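Local structure of oxidized polyvinyl alcohol hydrolase (Sphingopyxis, 3WLA) at residues A[48-53]-A[80-85]; A[231-236]-A[273-278]; A[192-197]-A[212-217]; A[86-91]-A[113-118]. The protein catalyses the hydrolytic cleavage of beta-diketones such as 4,6-nonanedione, and so breaks the oxidized polyvinyl alcohol chain during degradation of the polymer. All coordinates share one frame; numbering follows the deposited sequence.

Contact 1. Residues A[48-53]-A[80-85]; sequences PVWVPM and YMVISP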
loop_
_atom_site.group_PDB
_atom_site.type_symbol
_atom_site.label_atom_id
_atom_site.label_comp_id
_atom_site.label_asym_id
_atom_site.label_seq_id
_atom_site.Cartn_x
_atom_site.Cartn_y
_atom_site.Cartn_z
ATOM N N PRO A 48 -1.753 6.147 16.766
ATOM C CA PRO A 48 -2.039 5.298 15.611
ATOM C C PRO A 48 -0.897 5.623 14.616
ATOM O O PRO A 48 -0.330 6.750 14.643
ATOM C CB PRO A 48 -3.390 5.801 15.128
ATOM C CG PRO A 48 -3.490 7.178 15.654
ATOM C CD PRO A 48 -2.867 7.054 17.042
ATOM N N VAL A 49 -0.570 4.645 13.769
ATOM C CA VAL A 49 0.501 4.782 12.787
ATOM C C VAL A 49 0.071 4.782 11.306
ATOM O O VAL A 49 -0.784 3.979 10.896
ATOM C CB VAL A 49 1.512 3.646 12.993
ATOM C CG1 VAL A 49 2.565 3.685 11.915
ATOM C CG2 VAL A 49 2.171 3.814 14.378
ATOM N N TRP A 50 0.654 5.703 10.543
ATOM C CA TRP A 50 0.429 5.841 9.089
ATOM C C TRP A 50 1.806 5.645 8.408
ATOM O O TRP A 50 2.781 6.332 8.748
ATOM C CB TRP A 50 -0.114 7.237 8.785
ATOM C CG TRP A 50 -0.298 7.652 7.317
ATOM C CD1 TRP A 50 -0.017 8.890 6.790
ATOM C CD2 TRP A 50 -0.862 6.882 6.245
ATOM N NE1 TRP A 50 -0.367 8.946 5.465
ATOM C CE2 TRP A 50 -0.881 7.730 5.091
ATOM C CE3 TRP A 50 -1.359 5.569 6.142
ATOM C CZ2 TRP A 50 -1.366 7.316 3.861
ATOM C CZ3 TRP A 50 -1.845 5.136 4.913
ATOM C CH2 TRP A 50 -1.848 6.017 3.767
ATOM N N VAL A 51 1.885 4.690 7.480
ATOM C CA VAL A 51 3.135 4.408 6.764
ATOM C C VAL A 51 2.856 4.606 5.264
ATOM O O VAL A 51 2.495 3.665 4.547
ATOM C CB VAL A 51 3.609 2.943 7.068
ATOM C CG1 VAL A 51 4.846 2.606 6.256
ATOM C CG2 VAL A 51 3.899 2.802 8.548
ATOM N N PRO A 52 2.973 5.858 4.786
ATOM C CA PRO A 52 2.724 6.158 3.379
ATOM C C PRO A 52 3.905 5.826 2.474
ATOM O O PRO A 52 5.018 6.179 2.805
ATOM C CB PRO A 52 2.433 7.675 3.408
ATOM C CG PRO A 52 3.418 8.157 4.471
ATOM C CD PRO A 52 3.269 7.082 5.551
ATOM N N MET A 53 3.646 5.208 1.323
ATOM C CA MET A 53 4.697 4.812 0.375
ATOM C C MET A 53 4.552 5.402 -0.989
ATOM O O MET A 53 3.418 5.399 -1.563
ATOM C CB MET A 53 4.703 3.280 0.195
ATOM C CG MET A 53 5.233 2.588 1.411
ATOM S SD MET A 53 5.257 0.828 1.312
ATOM C CE MET A 53 3.322 0.516 1.306
ATOM N N TYR A 80 -1.288 11.306 14.440
ATOM C CA TYR A 80 -0.717 10.097 13.848
ATOM C C TYR A 80 0.800 10.096 13.837
ATOM O O TYR A 80 1.425 11.150 13.573
ATOM C CB TYR A 80 -1.143 9.992 12.401
ATOM C CG TYR A 80 -2.586 9.720 12.289
ATOM C CD1 TYR A 80 -3.044 8.416 12.346
ATOM C CD2 TYR A 80 -3.504 10.756 12.200
ATOM C CE1 TYR A 80 -4.425 8.138 12.330
ATOM C CE2 TYR A 80 -4.861 10.490 12.182
ATOM C CZ TYR A 80 -5.306 9.166 12.256
ATOM O OH TYR A 80 -6.666 8.876 12.301
ATOM N N MET A 81 1.386 8.939 14.141
ATOM C CA MET A 81 2.837 8.797 13.982
ATOM C C MET A 81 2.976 8.447 12.470
ATOM O O MET A 81 2.394 7.452 12.012
ATOM C CB MET A 81 3.342 7.621 14.809
ATOM C CG MET A 81 4.663 7.068 14.310
ATOM S SD MET A 81 6.038 8.255 14.326
ATOM C CE MET A 81 6.666 7.934 16.015
ATOM N N VAL A 82 3.716 9.244 11.704
ATOM C CA VAL A 82 3.882 8.968 10.252
ATOM C C VAL A 82 5.322 8.434 10.005
ATOM O O VAL A 82 6.311 9.079 10.415
ATOM C CB VAL A 82 3.666 10.286 9.450
ATOM C CG1 VAL A 82 3.750 10.075 7.896
ATOM C CG2 VAL A 82 2.295 10.864 9.826
ATOM N N ILE A 83 5.441 7.248 9.400
ATOM C CA ILE A 83 6.772 6.702 9.093
ATOM C C ILE A 83 6.774 6.389 7.575
ATOM O O ILE A 83 5.983 5.574 7.109
ATOM C CB ILE A 83 7.054 5.400 9.885
ATOM C CG1 ILE A 83 6.827 5.606 11.370
ATOM C CG2 ILE A 83 8.523 4.930 9.672
ATOM C CD1 ILE A 83 6.705 4.293 12.100
ATOM N N SER A 84 7.613 7.064 6.793
ATOM C CA SER A 84 7.637 6.787 5.358
ATOM C C SER A 84 8.973 6.086 5.055
ATOM O O SER A 84 10.051 6.656 5.348
ATOM C CB SER A 84 7.537 8.082 4.559
ATOM O OG SER A 84 7.293 7.796 3.178
ATOM N N PRO A 85 8.916 4.854 4.520
ATOM C CA PRO A 85 10.081 4.032 4.174
ATOM C C PRO A 85 10.669 4.395 2.856
ATOM O O PRO A 85 9.959 4.763 1.937
ATOM C CB PRO A 85 9.527 2.623 4.188
ATOM C CG PRO A 85 8.143 2.849 3.554
ATOM C CD PRO A 85 7.650 4.145 4.187
#
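P48, W50 and P52 offer carbonyl groups to the strand that starts at M81, and the two parallel strands are laced together in the alternating pattern of a parallel ladder. M81 N donates to P48 O, W50 N to M81 O in an almost straight bond (173°), and I83 N to W50 O. There the backbone pattern fails, because the next donors would be the nitrogens of P52 and P85, which carry no hydrogen. I83 O is consequently buried with no hydrogen-bonding partner, met by the CH of V51 CA at 3.1 Å. S84 repairs the other gap: its OG stands anti to the backbone N (chi1 -168°) and donates to P52 O over 2.8 Å. An alanine here would remove that hydroxyl and would probably leave P52 O without this donor in a buried setting. The proline rings suit the places they take, since they fill space without asking for polar partners: P48 CG packs on Y80 CD1 at 3.6 Å, P52 CD on V82 CG1, and P85 CG on M53 CG. Branched side chains favour extended backbone; V49 and V82 turn to different faces of the sheet, while V51 and I83 pack on M141 of helix 133-145. Further out, W50 NE1 is held by N72 and Y80 OH by N301. The pair belongs to a beta-alpha-beta unit: helix 60-65 packs on P52, V82 and S84, helix 133-145 also reaches M81, and strand 155-161 continues the sheet beyond 48-53.

Contact 2. Residues A[231-236]-A[273-278]; sequences PMVVIT and NVVHVA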
loop_
_atom_site.group_PDB
_atom_site.type_symbol
_atom_site.label_atom_id
_atom_site.label_comp_id
_atom_site.label_asym_id
_atom_site.label_seq_id
_atom_site.Cartn_x
_atom_site.Cartn_y
_atom_site.Cartn_z
ATOM N N PRO A 231 -8.092 -9.795 11.037
ATOM C CA PRO A 231 -9.023 -8.654 10.909
ATOM C C PRO A 231 -8.337 -7.357 10.466
ATOM O O PRO A 231 -7.274 -6.979 11.009
ATOM C CB PRO A 231 -9.619 -8.529 12.310
ATOM C CG PRO A 231 -9.553 -9.882 12.806
ATOM C CD PRO A 231 -8.140 -10.290 12.421
ATOM N N MET A 232 -8.963 -6.688 9.499
ATOM C CA MET A 232 -8.427 -5.434 8.938
ATOM C C MET A 232 -9.492 -4.589 8.296
ATOM O O MET A 232 -10.608 -5.071 8.017
ATOM C CB MET A 232 -7.393 -5.703 7.815
ATOM C CG MET A 232 -6.051 -6.296 8.198
ATOM S SD MET A 232 -4.949 -6.520 6.770
ATOM C CE MET A 232 -5.870 -7.671 5.641
ATOM N N VAL A 233 -9.130 -3.323 8.047
ATOM C CA VAL A 233 -9.984 -2.395 7.297
ATOM C C VAL A 233 -9.090 -1.925 6.100
ATOM O O VAL A 233 -7.909 -1.552 6.272
ATOM C CB VAL A 233 -10.459 -1.193 8.161
ATOM C CG1 VAL A 233 -9.344 -0.557 8.829
ATOM C CG2 VAL A 233 -11.208 -0.211 7.321
ATOM N N VAL A 234 -9.634 -2.004 4.897
ATOM C CA VAL A 234 -8.870 -1.630 3.692
ATOM C C VAL A 234 -9.640 -0.647 2.825
ATOM O O VAL A 234 -10.826 -0.889 2.474
ATOM C CB VAL A 234 -8.525 -2.895 2.885
ATOM C CG1 VAL A 234 -7.730 -2.526 1.562
ATOM C CG2 VAL A 234 -7.720 -3.849 3.762
ATOM N N ILE A 235 -9.001 0.485 2.510
ATOM C CA ILE A 235 -9.614 1.496 1.659
ATOM C C ILE A 235 -8.872 1.481 0.331
ATOM O O ILE A 235 -7.710 1.897 0.266
ATOM C CB ILE A 235 -9.519 2.906 2.289
ATOM C CG1 ILE A 235 -10.298 2.939 3.611
ATOM C CG2 ILE A 235 -10.035 3.940 1.323
ATOM C CD1 ILE A 235 -10.114 4.169 4.394
ATOM N N THR A 236 -9.518 0.999 -0.729
ATOM C CA THR A 236 -8.879 0.940 -2.057
ATOM C C THR A 236 -9.298 2.206 -2.765
ATOM O O THR A 236 -10.477 2.572 -2.721
ATOM C CB THR A 236 -9.362 -0.278 -2.884
ATOM O OG1 THR A 236 -8.887 -1.471 -2.281
ATOM C CG2 THR A 236 -8.781 -0.227 -4.299
ATOM N N ASN A 273 -13.881 -11.246 7.727
ATOM C CA ASN A 273 -13.418 -10.455 8.868
ATOM C C ASN A 273 -12.645 -9.196 8.456
ATOM O O ASN A 273 -12.072 -8.510 9.310
ATOM C CB ASN A 273 -12.608 -11.316 9.853
ATOM C CG ASN A 273 -11.298 -11.788 9.276
ATOM O OD1 ASN A 273 -11.178 -11.981 8.051
ATOM N ND2 ASN A 273 -10.305 -12.015 10.149
ATOM N N VAL A 274 -12.654 -8.896 7.152
ATOM C CA VAL A 274 -12.006 -7.681 6.629
ATOM C C VAL A 274 -13.054 -6.679 6.081
ATOM O O VAL A 274 -13.923 -7.039 5.286
ATOM C CB VAL A 274 -10.987 -8.001 5.495
ATOM C CG1 VAL A 274 -10.540 -6.690 4.816
ATOM C CG2 VAL A 274 -9.753 -8.703 6.048
ATOM N N VAL A 275 -13.012 -5.444 6.542
ATOM C CA VAL A 275 -13.900 -4.429 6.032
ATOM C C VAL A 275 -13.146 -3.796 4.828
ATOM O O VAL A 275 -11.941 -3.449 4.930
ATOM C CB VAL A 275 -14.180 -3.353 7.107
ATOM C CG1 VAL A 275 -14.797 -2.111 6.496
ATOM C CG2 VAL A 275 -15.124 -3.910 8.142
ATOM N N HIS A 276 -13.823 -3.717 3.685
ATOM C CA HIS A 276 -13.242 -3.102 2.482
ATOM C C HIS A 276 -14.082 -1.916 2.106
ATOM O O HIS A 276 -15.319 -1.979 2.159
ATOM C CB HIS A 276 -13.185 -4.101 1.294
ATOM C CG HIS A 276 -12.533 -3.513 0.076
ATOM N ND1 HIS A 276 -13.253 -2.869 -0.908
ATOM C CD2 HIS A 276 -11.223 -3.293 -0.208
ATOM C CE1 HIS A 276 -12.409 -2.263 -1.739
ATOM N NE2 HIS A 276 -11.173 -2.500 -1.329
ATOM N N VAL A 277 -13.421 -0.809 1.765
ATOM C CA VAL A 277 -14.084 0.408 1.351
ATOM C C VAL A 277 -13.544 0.731 -0.052
ATOM O O VAL A 277 -12.313 0.784 -0.278
ATOM C CB VAL A 277 -13.806 1.593 2.317
ATOM C CG1 VAL A 277 -14.469 2.896 1.791
ATOM C CG2 VAL A 277 -14.358 1.296 3.698
ATOM N N ALA A 278 -14.464 0.885 -1.001
ATOM C CA ALA A 278 -14.114 1.188 -2.386
ATOM C C ALA A 278 -14.366 2.661 -2.651
ATOM O O ALA A 278 -15.516 3.096 -2.693
ATOM C CB ALA A 278 -14.920 0.342 -3.353
#
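Strands 232-236 and 274-278 run parallel, 14° apart, and from M232 O to T236 N four backbone bonds tie them, V275 N to M232 O, V234 N to V275 O, V277 N to V234 O and T236 N to V277 O. Side chains on one face pair like with like: V233 CG2 lies 4.1 Å from V275 CG1, and I235 CG1 sits 4.0 Å from V277 CB, each pair side by side. Branching at CB favours the extended backbone and fills the space between strand and helix with apolar methyls. These are neighbouring parallel strands of the central sheet of an alpha/beta-hydrolase fold, with helix 292-304 over V233 and I235, and helices 163-174 and 257-269 against the other face.

On that second face H276 holds its ring with CG anti to the backbone N (chi1 -177°), slanting across V234, and V234 CG1 is 4.0 Å from H276 CD2. The tip reaches T236: T236 OG1 lies in the imidazole plane at its edge, 2.7 Å from H276 NE2, in a hydrogen bond. ND1 bonds to G329 O, so both ring nitrogens are engaged and the ring's rotation is fixed. At the strand entrance N273 ND2 packs against P231 CG (3.5 Å) while bonding to L229 O.

Contact 3. Residues A[192-197]-A[212-217]; sequences TKDDGS and PAKIWQ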
loop_
_atom_site.group_PDB
_atom_site.type_symbol
_atom_site.label_atom_id
_atom_site.label_comp_id
_atom_site.label_asym_id
_atom_site.label_seq_id
_atom_site.Cartn_x
_atom_site.Cartn_y
_atom_site.Cartn_z
ATOM N N THR A 192 -3.578 -12.910 -12.503
ATOM C CA THR A 192 -3.165 -14.087 -13.252
ATOM C C THR A 192 -4.381 -15.004 -13.458
ATOM O O THR A 192 -5.478 -14.736 -12.965
ATOM C CB THR A 192 -2.163 -14.928 -12.495
ATOM O OG1 THR A 192 -2.822 -15.509 -11.360
ATOM C CG2 THR A 192 -1.006 -14.103 -12.030
ATOM N N LYS A 193 -4.164 -16.082 -14.201
ATOM C CA LYS A 193 -5.235 -17.063 -14.383
ATOM C C LYS A 193 -5.276 -17.847 -13.071
ATOM O O LYS A 193 -4.350 -17.755 -12.245
ATOM C CB LYS A 193 -4.927 -17.993 -15.538
ATOM C CG LYS A 193 -5.165 -17.400 -16.904
ATOM C CD LYS A 193 -4.650 -18.418 -17.909
ATOM C CE LYS A 193 -4.635 -17.891 -19.341
ATOM N NZ LYS A 193 -5.995 -17.310 -19.554
ATOM N N ASP A 194 -6.328 -18.640 -12.898
ATOM C CA ASP A 194 -6.501 -19.400 -11.661
ATOM C C ASP A 194 -5.320 -20.279 -11.322
ATOM O O ASP A 194 -5.028 -20.486 -10.137
ATOM C CB ASP A 194 -7.777 -20.259 -11.690
ATOM C CG ASP A 194 -9.055 -19.444 -11.531
ATOM O OD1 ASP A 194 -9.043 -18.229 -11.251
ATOM O OD2 ASP A 194 -10.123 -20.032 -11.692
ATOM N N ASP A 195 -4.621 -20.790 -12.322
ATOM C CA ASP A 195 -3.467 -21.642 -12.033
ATOM C C ASP A 195 -2.196 -20.821 -11.735
ATOM O O ASP A 195 -1.112 -21.367 -11.535
ATOM C CB ASP A 195 -3.213 -22.632 -13.186
ATOM C CG ASP A 195 -2.741 -21.943 -14.458
ATOM O OD1 ASP A 195 -2.832 -20.699 -14.496
ATOM O OD2 ASP A 195 -2.289 -22.649 -15.417
ATOM N N GLY A 196 -2.346 -19.505 -11.657
ATOM C CA GLY A 196 -1.176 -18.688 -11.361
ATOM C C GLY A 196 -0.338 -18.221 -12.551
ATOM O O GLY A 196 0.647 -17.475 -12.367
ATOM N N SER A 197 -0.722 -18.617 -13.767
ATOM C CA SER A 197 0.063 -18.251 -14.962
ATOM C C SER A 197 -0.336 -16.839 -15.437
ATOM O O SER A 197 -1.484 -16.439 -15.271
ATOM C CB SER A 197 -0.181 -19.282 -16.103
ATOM O OG SER A 197 -1.535 -19.214 -16.525
ATOM N N PRO A 212 -15.970 -9.221 -14.080
ATOM C CA PRO A 212 -15.703 -8.198 -13.070
ATOM C C PRO A 212 -16.014 -8.461 -11.590
ATOM O O PRO A 212 -15.623 -7.647 -10.739
ATOM C CB PRO A 212 -16.434 -6.973 -13.623
ATOM C CG PRO A 212 -17.570 -7.564 -14.343
ATOM C CD PRO A 212 -17.012 -8.767 -15.016
ATOM N N ALA A 213 -16.698 -9.573 -11.275
ATOM C CA ALA A 213 -17.009 -9.860 -9.868
ATOM C C ALA A 213 -16.224 -11.046 -9.379
ATOM O O ALA A 213 -16.215 -11.363 -8.186
ATOM C CB ALA A 213 -18.487 -10.110 -9.673
ATOM N N LYS A 214 -15.559 -11.703 -10.303
ATOM C CA LYS A 214 -14.754 -12.848 -9.952
ATOM C C LYS A 214 -13.588 -12.498 -9.032
ATOM O O LYS A 214 -13.092 -11.368 -9.061
ATOM C CB LYS A 214 -14.226 -13.458 -11.221
ATOM C CG LYS A 214 -13.076 -14.414 -11.064
ATOM C CD LYS A 214 -12.786 -15.068 -12.416
ATOM C CE LYS A 214 -11.473 -15.843 -12.383
ATOM N NZ LYS A 214 -11.486 -16.714 -11.191
ATOM N N ILE A 215 -13.179 -13.457 -8.194
ATOM C CA ILE A 215 -12.020 -13.278 -7.313
ATOM C C ILE A 215 -10.898 -13.687 -8.220
ATOM O O ILE A 215 -10.846 -14.837 -8.644
ATOM C CB ILE A 215 -11.980 -14.264 -6.100
ATOM C CG1 ILE A 215 -13.233 -14.100 -5.234
ATOM C CG2 ILE A 215 -10.707 -14.042 -5.263
ATOM C CD1 ILE A 215 -13.576 -12.667 -4.806
ATOM N N TRP A 216 -10.031 -12.740 -8.568
ATOM C CA TRP A 216 -8.871 -13.035 -9.398
ATOM C C TRP A 216 -7.609 -13.221 -8.584
ATOM O O TRP A 216 -7.334 -12.427 -7.682
ATOM C CB TRP A 216 -8.611 -11.879 -10.368
ATOM C CG TRP A 216 -9.633 -11.770 -11.407
ATOM C CD1 TRP A 216 -10.771 -11.041 -11.363
ATOM C CD2 TRP A 216 -9.664 -12.505 -12.638
ATOM N NE1 TRP A 216 -11.528 -11.268 -12.496
ATOM C CE2 TRP A 216 -10.869 -12.166 -13.293
ATOM C CE3 TRP A 216 -8.788 -13.423 -13.241
ATOM C CZ2 TRP A 216 -11.233 -12.711 -14.535
ATOM C CZ3 TRP A 216 -9.142 -13.974 -14.469
ATOM C CH2 TRP A 216 -10.368 -13.609 -15.104
ATOM N N GLN A 217 -6.846 -14.257 -8.903
ATOM C CA GLN A 217 -5.560 -14.503 -8.264
ATOM C C GLN A 217 -4.625 -13.394 -8.777
ATOM O O GLN A 217 -4.937 -12.743 -9.783
ATOM C CB GLN A 217 -4.998 -15.843 -8.724
ATOM C CG GLN A 217 -5.795 -17.032 -8.270
ATOM C CD GLN A 217 -5.740 -17.235 -6.750
ATOM O OE1 GLN A 217 -4.648 -17.359 -6.133
ATOM N NE2 GLN A 217 -6.919 -17.262 -6.136
HETATM O O HOH W 1 -7.552 -15.926 -11.132
#
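D194 and K214 meet tip to tip because D194 holds CG beside its backbone N (chi1 -74°), while K214 runs extended as far as CE and bends only at the last torsion (chi4 50°). The bend delivers K214 NZ to D194 OD1 at 2.9 Å, on the syn lone pair, forming a salt bridge. K214 NZ also donates to I215 O (3.2 Å), approaching from above that carbonyl's plane, so two acceptors grip the ammonium. A lysine suits this place because its methylenes are useful as well: K214 CE lies 3.5 Å above the plane of W216, near the rim of one face. T192 O meets the same indole in its plane, at the edge, 3.6 Å from W216 CE3.

The two segments lie in the loops before and after helix 201-210 of the alpha/beta-hydrolase fold, where W216 packs on M207 and V208, and the first forms a type I beta turn from K193 to G196. Within it K193 O accepts from G196 N and from T192 OG1, which reach it from opposite faces of its plane. G196 sits at a positive phi (88°), where a CB would press on the preceding carbonyl oxygen. D195 OD1 closes an Asx turn with S197 N and takes the hydroxyl of S197 too.

Backbone to backbone, T192 N donates to Q217 O (3.0 Å), and T192 OG1 rests 3.4 Å from Q217 CB. A water accepts from Q217 N and donates to T192 O and to D194 OD1 (2.7 Å), so OD1 has a second partner beside the lysine. Outside the two segments, W216 NE1 donates to A211 O and Q217 OE1 accepts from L225 N.

Contact 4. Residues A[86-91]-A[113-118]; sequences VRQCAE and PWNDGR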
loop_
_atom_site.group_PDB
_atom_site.type_symbol
_atom_site.label_atom_id
_atom_site.label_comp_id
_atom_site.label_asym_id
_atom_site.label_seq_id
_atom_site.Cartn_x
_atom_site.Cartn_y
_atom_site.Cartn_z
ATOM N N VAL A 86 11.996 4.298 2.770
ATOM C CA VAL A 86 12.707 4.579 1.545
ATOM C C VAL A 86 12.874 3.278 0.707
ATOM O O VAL A 86 13.211 2.193 1.237
ATOM C CB VAL A 86 14.108 5.202 1.845
ATOM C CG1 VAL A 86 14.870 5.384 0.525
ATOM C CG2 VAL A 86 13.896 6.604 2.546
ATOM N N ARG A 87 12.640 3.389 -0.600
ATOM C CA ARG A 87 12.731 2.212 -1.495
ATOM C C ARG A 87 14.206 1.725 -1.578
ATOM O O ARG A 87 15.111 2.554 -1.611
ATOM C CB ARG A 87 12.268 2.597 -2.909
ATOM C CG ARG A 87 10.746 2.904 -3.044
ATOM C CD ARG A 87 10.444 3.698 -4.321
ATOM N NE ARG A 87 11.158 4.976 -4.199
ATOM C CZ ARG A 87 11.254 5.901 -5.147
ATOM N NH1 ARG A 87 10.646 5.714 -6.336
ATOM N NH2 ARG A 87 11.987 7.016 -4.891
ATOM N N GLN A 88 14.415 0.411 -1.665
ATOM C CA GLN A 88 15.782 -0.144 -1.779
ATOM C C GLN A 88 16.582 0.537 -2.893
ATOM O O GLN A 88 17.738 0.924 -2.690
ATOM C CB GLN A 88 15.747 -1.649 -2.079
ATOM C CG GLN A 88 15.225 -2.482 -0.978
ATOM C CD GLN A 88 15.055 -3.933 -1.364
ATOM O OE1 GLN A 88 13.997 -4.530 -1.115
ATOM N NE2 GLN A 88 16.097 -4.527 -1.954
ATOM N N CYS A 89 15.955 0.694 -4.064
ATOM C CA CYS A 89 16.595 1.290 -5.245
ATOM C C CYS A 89 17.021 2.763 -5.077
ATOM O O CYS A 89 17.866 3.259 -5.846
ATOM C CB CYS A 89 15.635 1.172 -6.477
ATOM S SG CYS A 89 13.992 1.950 -6.061
ATOM N N ALA A 90 16.425 3.480 -4.125
ATOM C CA ALA A 90 16.800 4.880 -3.917
ATOM C C ALA A 90 18.070 4.955 -3.058
ATOM O O ALA A 90 18.564 6.036 -2.768
ATOM C CB ALA A 90 15.646 5.661 -3.223
ATOM N N GLU A 91 18.574 3.792 -2.665
ATOM C CA GLU A 91 19.784 3.668 -1.851
ATOM C C GLU A 91 19.862 4.664 -0.667
ATOM O O GLU A 91 20.802 5.455 -0.544
ATOM C CB GLU A 91 21.001 3.780 -2.766
ATOM C CG GLU A 91 21.189 2.526 -3.653
ATOM C CD GLU A 91 22.379 2.650 -4.593
ATOM O OE1 GLU A 91 22.346 3.540 -5.486
ATOM O OE2 GLU A 91 23.368 1.879 -4.439
ATOM N N PRO A 113 10.642 -0.499 -8.086
ATOM C CA PRO A 113 10.485 0.289 -6.835
ATOM C C PRO A 113 10.279 -0.427 -5.498
ATOM O O PRO A 113 10.917 -0.077 -4.482
ATOM C CB PRO A 113 9.321 1.224 -7.153
ATOM C CG PRO A 113 9.406 1.410 -8.650
ATOM C CD PRO A 113 9.729 -0.025 -9.134
ATOM N N TRP A 114 9.382 -1.408 -5.498
ATOM C CA TRP A 114 9.080 -2.147 -4.275
ATOM C C TRP A 114 8.977 -3.596 -4.644
ATOM O O TRP A 114 8.545 -3.909 -5.757
ATOM C CB TRP A 114 7.720 -1.732 -3.644
ATOM C CG TRP A 114 7.681 -0.312 -3.081
ATOM C CD1 TRP A 114 7.037 0.780 -3.615
ATOM C CD2 TRP A 114 8.300 0.139 -1.878
ATOM N NE1 TRP A 114 7.222 1.870 -2.812
ATOM C CE2 TRP A 114 7.984 1.519 -1.733
ATOM C CE3 TRP A 114 9.094 -0.484 -0.898
ATOM C CZ2 TRP A 114 8.434 2.300 -0.632
ATOM C CZ3 TRP A 114 9.552 0.296 0.203
ATOM C CH2 TRP A 114 9.213 1.683 0.318
ATOM N N ASN A 115 9.374 -4.465 -3.700
ATOM C CA ASN A 115 9.318 -5.915 -3.887
ATOM C C ASN A 115 7.817 -6.206 -3.693
ATOM O O ASN A 115 7.410 -6.768 -2.662
ATOM C CB ASN A 115 10.096 -6.626 -2.782
ATOM C CG ASN A 115 11.624 -6.438 -2.887
ATOM O OD1 ASN A 115 12.347 -6.734 -1.937
ATOM N ND2 ASN A 115 12.114 -5.991 -4.043
ATOM N N ASP A 116 7.011 -5.803 -4.679
ATOM C CA ASP A 116 5.570 -5.938 -4.562
ATOM C C ASP A 116 4.839 -7.039 -5.295
ATOM O O ASP A 116 3.641 -7.133 -5.181
ATOM C CB ASP A 116 4.894 -4.598 -4.894
ATOM C CG ASP A 116 5.239 -4.089 -6.304
ATOM O OD1 ASP A 116 5.487 -4.927 -7.219
ATOM O OD2 ASP A 116 5.245 -2.842 -6.500
ATOM N N GLY A 117 5.541 -7.892 -6.026
ATOM C CA GLY A 117 4.824 -8.936 -6.745
ATOM C C GLY A 117 5.802 -9.846 -7.453
ATOM O O GLY A 117 6.702 -9.393 -8.177
ATOM N N ARG A 118 5.637 -11.148 -7.260
ATOM C CA ARG A 118 6.568 -12.080 -7.883
ATOM C C ARG A 118 6.614 -11.898 -9.424
ATOM O O ARG A 118 5.607 -11.577 -10.047
ATOM C CB ARG A 118 6.131 -13.533 -7.568
ATOM C CG ARG A 118 4.785 -13.896 -8.207
ATOM C CD ARG A 118 4.409 -15.385 -7.857
ATOM N NE ARG A 118 3.017 -15.673 -8.168
ATOM C CZ ARG A 118 2.602 -16.292 -9.292
ATOM N NH1 ARG A 118 3.506 -16.707 -10.183
ATOM N NH2 ARG A 118 1.293 -16.443 -9.573
HETATM O O HOH W 2 12.227 -1.327 -2.188
HETATM O O HOH W 3 13.829 -0.880 -4.721
#
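R87 lays its CG on the face of W114, 3.3 Å above the indole plane and 3.6 Å from the centre of the six-membered ring, a CH-pi contact. With CG beside the backbone N (chi1 -69°) the arginine stem crosses the tryptophan at about a right angle, and R87 CG is 3.4 Å from W114 CE2. The same stem runs alongside P113, R87 CD being 3.9 Å from P113 CB. This dense half is buried. A flat, wide tryptophan suits it, giving a broad surface to methylenes while its NE1 reaches V54 O. An alanine in place of W114 would probably open a gap beneath the arginine stem and leave V54 O without this donor. Both segments belong to the long loop region between strand 81-85 and helix 133-145, and W114 also touches A163 and M167 of helix 163-174, next to the probable nucleophile elbow.

The other half is looser and wet. C89, joined to C101 by a disulfide, brings SG only to 4.0 Å from P113 CA. Two waters accept from Q88 N (2.8 Å) and C89 N (2.7 Å), and either can donate to P113 O.

The R87 guanidinium stands 42° from the W114 indole plane. Its N-H groups are directed at loop carbonyls, NH2 at G97 O and NH1 weakly at G55 O and T56 O, while the apolar stem packs on the indole, so the residue probably pins several loops together.

In the fold
Contacts 1 and 2 lie on the same central sheet, with centres 18 Å apart and strands 155-161 and 181-185 between them. Contact 4 continues from the end of contact 1, and the two touch: W114 CZ2 is 3.8 Å from M53 CG, and W114 CH2 is 3.6 Å from P85 O. Both border the probable nucleophile elbow: the side chains of P113 and M53 are about 8 and 9 Å from that of S162, a catalytic residue by similarity, which, with H285 and D243, probably forms the Ser-His-Asp triad expected of this fold. In contact 2 the side chain of H276 lies about 3 Å from that of S265, also assigned by similarity. Contact 3, more peripheral, meets contact 4 through a probable hydrogen bond, R118 NH2 to G196 O, at 3.0 Å.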